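Local coordinates for protein porin (PDB 3POR) that forms trimeric outer-membrane channels that let small hydrophilic solutes, up to about 0.6 kDa, diffuse passively across the membrane, at residues P103-D108 against E168-P173; L206-A211 against V220-T225; A213-T218 against D255-V260. All coordinates share one frame; numbering follows the deposited sequence.

Interaction 1: residues P103-D108 against E168-P173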
loop_
_atom_site.group_PDB
_atom_site.type_symbol
_atom_site.label_atom_id
_atom_site.label_comp_id
_atom_site.label_asym_id
_atom_site.label_seq_id
_atom_site.Cartn_x
_atom_site.Cartn_y
_atom_site.Cartn_z
ATOM N N PRO A 103 -11.364 -23.615 15.228
ATOM C CA PRO A 103 -12.284 -22.504 15.485
ATOM C C PRO A 103 -12.045 -21.715 16.761
ATOM O O PRO A 103 -12.797 -21.754 17.736
ATOM C CB PRO A 103 -13.613 -23.155 15.438
ATOM C CG PRO A 103 -13.338 -24.534 15.952
ATOM C CD PRO A 103 -12.107 -24.871 15.176
ATOM N N TYR A 104 -10.936 -21.002 16.815
ATOM C CA TYR A 104 -10.618 -20.162 17.952
ATOM C C TYR A 104 -11.632 -19.019 17.943
ATOM O O TYR A 104 -11.958 -18.504 16.867
ATOM C CB TYR A 104 -9.176 -19.634 17.795
ATOM C CG TYR A 104 -8.130 -20.734 17.803
ATOM C CD1 TYR A 104 -7.952 -21.383 18.987
ATOM C CD2 TYR A 104 -7.408 -21.091 16.702
ATOM C CE1 TYR A 104 -7.059 -22.405 19.101
ATOM C CE2 TYR A 104 -6.501 -22.119 16.818
ATOM C CZ TYR A 104 -6.330 -22.779 18.020
ATOM O OH TYR A 104 -5.474 -23.864 18.212
ATOM N N LEU A 105 -12.157 -18.618 19.103
ATOM C CA LEU A 105 -13.085 -17.537 19.211
ATOM C C LEU A 105 -12.370 -16.238 19.133
ATOM O O LEU A 105 -12.857 -15.355 18.435
ATOM C CB LEU A 105 -13.807 -17.546 20.520
ATOM C CG LEU A 105 -15.232 -17.990 20.632
ATOM C CD1 LEU A 105 -15.396 -19.281 19.908
ATOM C CD2 LEU A 105 -15.614 -18.169 22.085
ATOM N N THR A 106 -11.244 -16.051 19.845
ATOM C CA THR A 106 -10.594 -14.735 19.871
ATOM C C THR A 106 -9.259 -14.465 19.175
ATOM O O THR A 106 -8.456 -15.332 18.830
ATOM C CB THR A 106 -10.418 -14.299 21.318
ATOM O OG1 THR A 106 -9.258 -14.961 21.820
ATOM C CG2 THR A 106 -11.640 -14.593 22.146
ATOM N N GLY A 107 -8.947 -13.191 19.123
ATOM C CA GLY A 107 -7.684 -12.720 18.665
ATOM C C GLY A 107 -7.675 -12.711 17.174
ATOM O O GLY A 107 -8.613 -13.103 16.487
ATOM N N ASP A 108 -6.538 -12.224 16.708
ATOM C CA ASP A 108 -6.172 -12.272 15.316
ATOM C C ASP A 108 -7.225 -11.500 14.543
ATOM O O ASP A 108 -7.756 -10.466 15.003
ATOM C CB ASP A 108 -6.084 -13.750 15.050
ATOM C CG ASP A 108 -5.880 -14.126 13.622
ATOM O OD1 ASP A 108 -4.734 -13.993 13.205
ATOM O OD2 ASP A 108 -6.868 -14.442 12.929
ATOM N N GLU A 168 -11.257 -19.171 26.262
ATOM C CA GLU A 168 -11.516 -17.953 25.516
ATOM C C GLU A 168 -12.901 -17.503 25.889
ATOM O O GLU A 168 -13.804 -18.325 26.027
ATOM C CB GLU A 168 -11.494 -18.205 24.046
ATOM C CG GLU A 168 -10.219 -18.834 23.528
ATOM C CD GLU A 168 -9.966 -18.549 22.059
ATOM O OE1 GLU A 168 -9.509 -17.480 21.674
ATOM O OE2 GLU A 168 -10.213 -19.423 21.255
ATOM N N LYS A 169 -13.089 -16.216 26.047
ATOM C CA LYS A 169 -14.329 -15.656 26.479
ATOM C C LYS A 169 -14.541 -14.378 25.700
ATOM O O LYS A 169 -13.551 -13.656 25.527
ATOM C CB LYS A 169 -14.129 -15.439 27.906
ATOM C CG LYS A 169 -14.808 -14.288 28.628
ATOM C CD LYS A 169 -16.310 -14.569 28.723
ATOM C CE LYS A 169 -16.856 -14.566 30.149
ATOM N NZ LYS A 169 -18.229 -15.031 30.084
ATOM N N ILE A 170 -15.754 -14.091 25.179
ATOM C CA ILE A 170 -16.132 -12.848 24.512
ATOM C C ILE A 170 -17.337 -12.233 25.253
ATOM O O ILE A 170 -18.408 -12.848 25.333
ATOM C CB ILE A 170 -16.492 -13.120 23.089
ATOM C CG1 ILE A 170 -15.316 -13.511 22.274
ATOM C CG2 ILE A 170 -16.909 -11.835 22.489
ATOM C CD1 ILE A 170 -15.616 -13.713 20.788
ATOM N N ASP A 171 -17.236 -11.061 25.879
ATOM C CA ASP A 171 -18.326 -10.440 26.595
ATOM C C ASP A 171 -19.164 -9.572 25.753
ATOM O O ASP A 171 -18.641 -8.731 25.036
ATOM C CB ASP A 171 -17.847 -9.574 27.682
ATOM C CG ASP A 171 -17.150 -10.402 28.734
ATOM O OD1 ASP A 171 -17.399 -11.609 28.845
ATOM O OD2 ASP A 171 -16.356 -9.811 29.455
ATOM N N SER A 172 -20.449 -9.651 25.976
ATOM C CA SER A 172 -21.403 -8.959 25.138
ATOM C C SER A 172 -21.645 -7.642 25.861
ATOM O O SER A 172 -21.750 -7.595 27.096
ATOM C CB SER A 172 -22.679 -9.768 25.057
ATOM O OG SER A 172 -23.601 -9.072 24.263
ATOM N N PRO A 173 -21.732 -6.529 25.170
ATOM C CA PRO A 173 -22.116 -5.259 25.747
ATOM C C PRO A 173 -23.624 -5.161 25.993
ATOM O O PRO A 173 -24.031 -4.235 26.696
ATOM C CB PRO A 173 -21.622 -4.275 24.754
ATOM C CG PRO A 173 -21.878 -4.960 23.422
ATOM C CD PRO A 173 -21.574 -6.440 23.728
#
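Glu-168, on strand 161-171, reaches with its carboxylate to the backbone of Tyr-104, Leu-105 and Thr-106, and this is where the contact is tight. OE1 takes two bonds from one residue: the hydroxyl Thr-106 OG1, 2.5 Å from Glu-168 OE1, comes in nearly along the C-O axis, while the amide Thr-106 N, 2.9 Å from the same Glu-168 OE1, arrives from above the carboxylate plane. OE2 serves the preceding peptide, with Leu-105 N at 3.0 Å from Glu-168 OE2, again well above the plane. The threonine torsion (chi1 81°) sets OG1 between its own N and carbonyl carbon, so that hydroxyl and amide converge on one oxygen. OE2 also lies at the edge of the Tyr-104 ring, whose own hydroxyl bonds to Gly-84 O. With an alanine in place of Glu-168, the N-H groups of Leu-105 and Thr-106 and the threonine hydroxyl would probably lose the carboxylate that accepts from all three, and this part of the loop would be freer to shift.

Further along the strand the fit is looser. Ile-170 brings CG1 to 3.8 Å from Thr-106 CG2, and its CD1 lies 4.2 Å from Leu-105 CB; Lys-169 turns away and makes a long ion pair with Asp-171, two residues on. Segment 103-108 belongs to the long connection between strands 68-73 and 118-125, which in such porins folds into the barrel and narrows the pore. The three donors would probably favour the charged form of this buried acid, whereas Glu-185, close to Glu-168 OE2, would tend to raise its pKa.

Interaction 2: residues L206-A211 against V220-T225. With C8E ((hydroxyethyloxy)tri(ethyloxy)octane), chain B.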
loop_
_atom_site.group_PDB
_atom_site.type_symbol
_atom_site.label_atom_id
_atom_site.label_comp_id
_atom_site.label_asym_id
_atom_site.label_seq_id
_atom_site.Cartn_x
_atom_site.Cartn_y
_atom_site.Cartn_z
ATOM N N LEU A 206 -22.118 -20.469 22.586
ATOM C CA LEU A 206 -22.142 -19.496 21.514
ATOM C C LEU A 206 -23.396 -18.617 21.561
ATOM O O LEU A 206 -24.401 -19.053 22.098
ATOM C CB LEU A 206 -22.116 -20.214 20.131
ATOM C CG LEU A 206 -20.909 -20.993 19.624
ATOM C CD1 LEU A 206 -21.023 -21.270 18.141
ATOM C CD2 LEU A 206 -19.652 -20.128 19.779
ATOM N N ASP A 207 -23.465 -17.403 21.045
ATOM C CA ASP A 207 -24.733 -16.719 20.911
ATOM C C ASP A 207 -25.578 -17.397 19.812
ATOM O O ASP A 207 -25.054 -17.566 18.697
ATOM C CB ASP A 207 -24.467 -15.307 20.522
ATOM C CG ASP A 207 -25.701 -14.522 20.075
ATOM O OD1 ASP A 207 -26.411 -14.049 20.950
ATOM O OD2 ASP A 207 -25.949 -14.394 18.872
ATOM N N ARG A 208 -26.888 -17.669 20.003
ATOM C CA ARG A 208 -27.768 -18.364 19.085
ATOM C C ARG A 208 -27.698 -17.901 17.653
ATOM O O ARG A 208 -27.465 -18.641 16.684
ATOM C CB ARG A 208 -29.179 -18.212 19.601
ATOM C CG ARG A 208 -30.262 -18.674 18.605
ATOM C CD ARG A 208 -31.629 -18.166 18.926
ATOM N NE ARG A 208 -31.796 -16.759 18.626
ATOM C CZ ARG A 208 -32.276 -15.939 19.563
ATOM N NH1 ARG A 208 -32.578 -16.445 20.761
ATOM N NH2 ARG A 208 -32.524 -14.643 19.296
ATOM N N ASP A 209 -27.897 -16.619 17.487
ATOM C CA ASP A 209 -27.942 -16.146 16.129
ATOM C C ASP A 209 -26.538 -16.085 15.542
ATOM O O ASP A 209 -26.425 -16.305 14.331
ATOM C CB ASP A 209 -28.695 -14.813 16.146
ATOM C CG ASP A 209 -30.220 -14.920 16.452
ATOM O OD1 ASP A 209 -30.841 -15.930 16.067
ATOM O OD2 ASP A 209 -30.785 -13.999 17.065
ATOM N N PHE A 210 -25.418 -15.908 16.281
ATOM C CA PHE A 210 -24.080 -16.097 15.681
ATOM C C PHE A 210 -23.980 -17.542 15.194
ATOM O O PHE A 210 -23.636 -17.809 14.041
ATOM C CB PHE A 210 -22.974 -15.833 16.718
ATOM C CG PHE A 210 -21.605 -16.388 16.349
ATOM C CD1 PHE A 210 -20.904 -15.862 15.290
ATOM C CD2 PHE A 210 -21.105 -17.468 17.031
ATOM C CE1 PHE A 210 -19.712 -16.429 14.907
ATOM C CE2 PHE A 210 -19.918 -18.019 16.639
ATOM C CZ PHE A 210 -19.218 -17.509 15.580
ATOM N N ALA A 211 -24.348 -18.487 16.043
ATOM C CA ALA A 211 -24.299 -19.878 15.656
ATOM C C ALA A 211 -25.147 -20.170 14.459
ATOM O O ALA A 211 -24.676 -20.885 13.594
ATOM C CB ALA A 211 -24.774 -20.739 16.788
ATOM N N VAL A 220 -33.556 -15.705 14.527
ATOM C CA VAL A 220 -34.878 -15.755 14.994
ATOM C C VAL A 220 -35.200 -14.470 15.748
ATOM O O VAL A 220 -34.368 -14.113 16.593
ATOM C CB VAL A 220 -35.038 -17.015 15.848
ATOM C CG1 VAL A 220 -34.302 -18.170 15.226
ATOM C CG2 VAL A 220 -34.472 -16.855 17.155
ATOM N N ALA A 221 -36.339 -13.763 15.457
ATOM C CA ALA A 221 -36.766 -12.503 16.075
ATOM C C ALA A 221 -37.161 -12.692 17.515
ATOM O O ALA A 221 -38.340 -12.835 17.851
ATOM C CB ALA A 221 -37.971 -11.918 15.360
ATOM N N ALA A 222 -36.150 -12.849 18.354
ATOM C CA ALA A 222 -36.273 -12.972 19.784
ATOM C C ALA A 222 -35.023 -12.439 20.476
ATOM O O ALA A 222 -34.001 -12.057 19.868
ATOM C CB ALA A 222 -36.432 -14.400 20.193
ATOM N N ALA A 223 -35.117 -12.297 21.795
ATOM C CA ALA A 223 -34.021 -11.827 22.603
ATOM C C ALA A 223 -32.845 -12.835 22.523
ATOM O O ALA A 223 -33.125 -13.996 22.163
ATOM C CB ALA A 223 -34.556 -11.727 23.985
ATOM N N ALA A 224 -31.576 -12.504 22.863
ATOM C CA ALA A 224 -30.485 -13.430 22.641
ATOM C C ALA A 224 -30.500 -14.577 23.605
ATOM O O ALA A 224 -30.884 -14.347 24.750
ATOM C CB ALA A 224 -29.200 -12.712 22.791
ATOM N N THR A 225 -30.157 -15.794 23.131
ATOM C CA THR A 225 -30.007 -17.043 23.886
ATOM C C THR A 225 -28.604 -17.652 23.628
ATOM O O THR A 225 -27.989 -17.493 22.563
ATOM C CB THR A 225 -31.100 -18.126 23.500
ATOM O OG1 THR A 225 -31.197 -18.496 22.111
ATOM C CG2 THR A 225 -32.394 -17.503 23.877
HETATM C C1 C8E B . -17.299 -22.098 17.523
HETATM C C2 C8E B . -17.031 -20.720 16.935
HETATM C C3 C8E B . -16.811 -20.934 15.497
HETATM C C4 C8E B . -16.343 -19.580 15.146
HETATM C C5 C8E B . -15.738 -19.687 13.792
HETATM C C6 C8E B . -16.600 -20.401 12.682
HETATM C C7 C8E B . -16.182 -21.888 12.230
HETATM C C8 C8E B . -16.558 -22.279 10.773
HETATM O O9 C8E B . -16.332 -23.608 10.322
HETATM C C10 C8E B . -17.450 -24.456 10.523
HETATM C C11 C8E B . -18.537 -24.624 9.481
HETATM O O12 C8E B . -18.262 -25.237 8.229
HETATM C C13 C8E B . -18.046 -24.250 7.241
HETATM C C14 C8E B . -19.180 -23.292 7.044
HETATM O O15 C8E B . -20.459 -23.874 6.827
HETATM C C16 C8E B . -21.266 -22.938 6.080
HETATM C C17 C8E B . -21.574 -23.000 4.543
HETATM O O18 C8E B . -20.584 -23.138 3.470
HETATM C C19 C8E B . -20.125 -21.912 2.833
HETATM C C20 C8E B . -20.747 -21.399 1.510
HETATM O O21 C8E B . -22.160 -21.206 1.618
#
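The N-terminal turn of helix 208-214 meets the returning loop through Arg-208, around whose side chain residues 220-225 curl. Its amide, Arg-208 N, donates nearly along the carbonyl of Thr-225, at 2.8 Å from Thr-225 O. The side chain starts out extended and bends at chi3 (74°), which carries the guanidinium in among the loop carbonyls. Both terminal nitrogens hold one oxygen end-on: Arg-208 NH1 lies 2.9 Å and Arg-208 NH2 3.0 Å from Ala-223 O, close to the guanidinium plane. NH1 has a second acceptor, Thr-225 OG1, tilted from that plane, and NH2 a weak one in Ala-222 O. Over one face of the group sits the methyl Val-220 CG2.

All this belongs to the connection between barrel strands 195-207 and 226-240, in which the strand passes straight into the helix. Asp-207 is the N-cap, its OD2 accepting from Phe-210 N at 3.0 Å, while its OD1 bonds to Ala-179 N. Around Ala-221 the loop makes an inverse gamma turn.

Asp-209, one residue on from the arginine, forms a side-on salt bridge with the guanidinium: Arg-208 NE is 2.9 Å from Asp-209 OD1, in a nearly straight bond of 170°, and NH2 bonds to OD2. The amide Val-220 N reaches Asp-209 OD1 at 3.1 Å from the face opposite to NE, so this oxygen ties the charge pair to the loop. Away from the loop, Phe-210 points the edge of its ring at the detergent tail, with Phe-210 CZ 3.6 Å from C8E C4, and both delta carbons of Leu-206 approach the end of the same chain.

Interaction 3: residues A213-T218 against D255-V260; sequences AVFDLT and DTIDDV. With C8E ((hydroxyethyloxy)tri(ethyloxy)octane), chain B.
Phe-215 is the main bump of this contact, a ring pressed into the shallow hollow formed by Ile-257, Asp-258 and Val-260. The floor of the hollow is Asp-258 CB, which stands 3.7 Å from the centroid of the Phe-215 ring and only 11° off its normal, a CH-pi contact almost over the middle of the face. The aspartate carboxylate leans at 34° to the ring and lies beyond CD1, so the methylene rather than the charge is placed under the aromatic.

On one side of this floor the wall is Val-260. Its CG1 sits between its own N and carbonyl carbon (chi1 65°), and that branch comes to 3.5 Å from Phe-215 CE1. On the other, Ile-257 CG2 lies 4.3 Å from Phe-215 CD2. The same methyl also touches Leu-217 CD1, at 4.2 Å from Ile-257 CG2, so one isoleucine branch meets both side chains, more loosely than Val-260 meets the ring. No hydrogen bond crosses between 213-218 and 255-260; the contact between the segments rests on apolar packing and the CH-pi contact, with Leu-286 from another loop also touching Phe-215, Asp-258 and Val-260. The detergent runs along the margin, where C8E C16 is 3.5 Å from Val-214 O and C8E C11 is 3.8 Å from Val-260 CG1.

Two backbone features present the bump and the hollow. Ile-257 and Asp-258 both face Ile-254, a classic beta bulge at the start of strand 258-272. Helix 208-214 ends in a Schellman motif with Asp-216 at C-prime: Asp-216 N bonds to Ala-213 O, and Leu-217 N returns to Arg-212 O. The arrangement is that of a helix closed by a Schellman motif, packing through apolar side chains on the bulged turn between strands 243-254 and 258-272, at the rim of a porin beta-barrel.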
loop_
_atom_site.group_PDB
_atom_site.type_symbol
_atom_site.label_atom_id
_atom_site.label_comp_id
_atom_site.label_asym_id
_atom_site.label_seq_id
_atom_site.Cartn_x
_atom_site.Cartn_y
_atom_site.Cartn_z
ATOM N N ALA A 213 -25.977 -17.953 12.145
ATOM C CA ALA A 213 -25.285 -17.339 11.029
ATOM C C ALA A 213 -24.103 -18.165 10.520
ATOM O O ALA A 213 -23.835 -18.166 9.311
ATOM C CB ALA A 213 -24.690 -16.083 11.394
ATOM N N VAL A 214 -23.352 -18.910 11.359
ATOM C CA VAL A 214 -22.255 -19.797 10.938
ATOM C C VAL A 214 -22.711 -20.760 9.844
ATOM O O VAL A 214 -22.022 -20.987 8.837
ATOM C CB VAL A 214 -21.731 -20.570 12.227
ATOM C CG1 VAL A 214 -20.871 -21.750 11.837
ATOM C CG2 VAL A 214 -20.893 -19.645 13.098
ATOM N N PHE A 215 -23.893 -21.345 10.074
ATOM C CA PHE A 215 -24.464 -22.320 9.163
ATOM C C PHE A 215 -25.366 -21.680 8.159
ATOM O O PHE A 215 -26.109 -22.385 7.467
ATOM C CB PHE A 215 -25.295 -23.321 9.842
ATOM C CG PHE A 215 -24.454 -24.253 10.650
ATOM C CD1 PHE A 215 -23.946 -25.385 10.028
ATOM C CD2 PHE A 215 -24.178 -23.949 11.975
ATOM C CE1 PHE A 215 -23.136 -26.229 10.771
ATOM C CE2 PHE A 215 -23.362 -24.806 12.693
ATOM C CZ PHE A 215 -22.842 -25.937 12.099
ATOM N N ASP A 216 -25.323 -20.342 8.131
ATOM C CA ASP A 216 -26.005 -19.500 7.169
ATOM C C ASP A 216 -27.561 -19.419 7.171
ATOM O O ASP A 216 -28.246 -19.236 6.144
ATOM C CB ASP A 216 -25.354 -20.004 5.909
ATOM C CG ASP A 216 -25.241 -19.091 4.735
ATOM O OD1 ASP A 216 -25.608 -17.906 4.862
ATOM O OD2 ASP A 216 -24.783 -19.626 3.706
ATOM N N LEU A 217 -28.120 -19.423 8.400
ATOM C CA LEU A 217 -29.548 -19.497 8.681
ATOM C C LEU A 217 -30.058 -18.154 9.121
ATOM O O LEU A 217 -29.333 -17.516 9.895
ATOM C CB LEU A 217 -29.745 -20.511 9.788
ATOM C CG LEU A 217 -29.322 -21.967 9.560
ATOM C CD1 LEU A 217 -29.533 -22.760 10.825
ATOM C CD2 LEU A 217 -30.109 -22.589 8.457
ATOM N N THR A 218 -31.245 -17.672 8.705
ATOM C CA THR A 218 -31.719 -16.410 9.247
ATOM C C THR A 218 -31.838 -16.550 10.759
ATOM O O THR A 218 -32.076 -17.629 11.333
ATOM C CB THR A 218 -33.150 -15.919 8.736
ATOM O OG1 THR A 218 -33.968 -17.035 8.501
ATOM C CG2 THR A 218 -33.093 -15.142 7.448
ATOM N N ASP A 255 -25.473 -27.394 19.383
ATOM C CA ASP A 255 -26.655 -28.073 19.841
ATOM C C ASP A 255 -27.923 -27.323 19.479
ATOM O O ASP A 255 -27.931 -26.105 19.510
ATOM C CB ASP A 255 -26.443 -28.237 21.324
ATOM C CG ASP A 255 -27.608 -27.847 22.232
ATOM O OD1 ASP A 255 -28.450 -28.733 22.446
ATOM O OD2 ASP A 255 -27.680 -26.686 22.697
ATOM N N THR A 256 -29.011 -28.011 19.159
ATOM C CA THR A 256 -30.262 -27.435 18.718
ATOM C C THR A 256 -30.043 -26.653 17.429
ATOM O O THR A 256 -31.037 -26.142 16.940
ATOM C CB THR A 256 -30.990 -26.435 19.759
ATOM O OG1 THR A 256 -30.311 -25.177 19.844
ATOM C CG2 THR A 256 -31.072 -27.026 21.162
ATOM N N ILE A 257 -28.878 -26.475 16.805
ATOM C CA ILE A 257 -28.798 -25.763 15.550
ATOM C C ILE A 257 -28.243 -26.655 14.448
ATOM O O ILE A 257 -29.048 -26.836 13.554
ATOM C CB ILE A 257 -27.968 -24.489 15.761
ATOM C CG1 ILE A 257 -28.781 -23.497 16.575
ATOM C CG2 ILE A 257 -27.646 -23.856 14.440
ATOM C CD1 ILE A 257 -28.006 -22.395 17.271
ATOM N N ASP A 258 -27.064 -27.270 14.282
ATOM C CA ASP A 258 -26.730 -28.096 13.123
ATOM C C ASP A 258 -25.360 -28.668 13.410
ATOM O O ASP A 258 -24.686 -28.330 14.386
ATOM C CB ASP A 258 -26.645 -27.299 11.792
ATOM C CG ASP A 258 -26.987 -28.075 10.486
ATOM O OD1 ASP A 258 -27.034 -29.316 10.512
ATOM O OD2 ASP A 258 -27.232 -27.448 9.433
ATOM N N ASP A 259 -24.913 -29.612 12.604
ATOM C CA ASP A 259 -23.666 -30.294 12.776
ATOM C C ASP A 259 -23.083 -30.367 11.435
ATOM O O ASP A 259 -23.807 -30.629 10.454
ATOM C CB ASP A 259 -23.815 -31.668 13.148
ATOM C CG ASP A 259 -24.452 -31.830 14.509
ATOM O OD1 ASP A 259 -24.871 -30.879 15.205
ATOM O OD2 ASP A 259 -24.497 -32.995 14.901
ATOM N N VAL A 260 -21.772 -30.167 11.469
ATOM C CA VAL A 260 -21.026 -30.291 10.261
ATOM C C VAL A 260 -19.697 -30.888 10.656
ATOM O O VAL A 260 -19.227 -30.702 11.786
ATOM C CB VAL A 260 -20.932 -28.918 9.628
ATOM C CG1 VAL A 260 -20.157 -27.942 10.440
ATOM C CG2 VAL A 260 -20.286 -29.096 8.294
HETATM C C1 C8E B . -17.299 -22.098 17.523
HETATM C C2 C8E B . -17.031 -20.720 16.935
HETATM C C3 C8E B . -16.811 -20.934 15.497
HETATM C C4 C8E B . -16.343 -19.580 15.146
HETATM C C5 C8E B . -15.738 -19.687 13.792
HETATM C C6 C8E B . -16.600 -20.401 12.682
HETATM C C7 C8E B . -16.182 -21.888 12.230
HETATM C C8 C8E B . -16.558 -22.279 10.773
HETATM O O9 C8E B . -16.332 -23.608 10.322
HETATM C C10 C8E B . -17.450 -24.456 10.523
HETATM C C11 C8E B . -18.537 -24.624 9.481
HETATM O O12 C8E B . -18.262 -25.237 8.229
HETATM C C13 C8E B . -18.046 -24.250 7.241
HETATM C C14 C8E B . -19.180 -23.292 7.044
HETATM O O15 C8E B . -20.459 -23.874 6.827
HETATM C C16 C8E B . -21.266 -22.938 6.080
HETATM C C17 C8E B . -21.574 -23.000 4.543
HETATM O O18 C8E B . -20.584 -23.138 3.470
HETATM C C19 C8E B . -20.125 -21.912 2.833
HETATM C C20 C8E B . -20.747 -21.399 1.510
HETATM O O21 C8E B . -22.160 -21.206 1.618
#

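How the interactions relate
Along the chain, interaction 1 closes before the other two open, whereas interactions 2 and 3 alternate their segments and share helix 208-214. The centres of interactions 2 and 3 are about 11 Å apart, and they touch where Ala-211 CB packs 3.7 Å from Ile-257 CD1. Interaction 1 lies about 16 Å from interaction 2 and 18 Å from interaction 3, centre to centre, without touching either. All three reach the same closed 16-stranded antiparallel sheet. Interaction 1 joins the long pore loop to the barrel; interaction 2 ties the start of the helix to the later part of its own connection, and interaction 3 packs its end on the next connection, between strands 243-254 and 258-272.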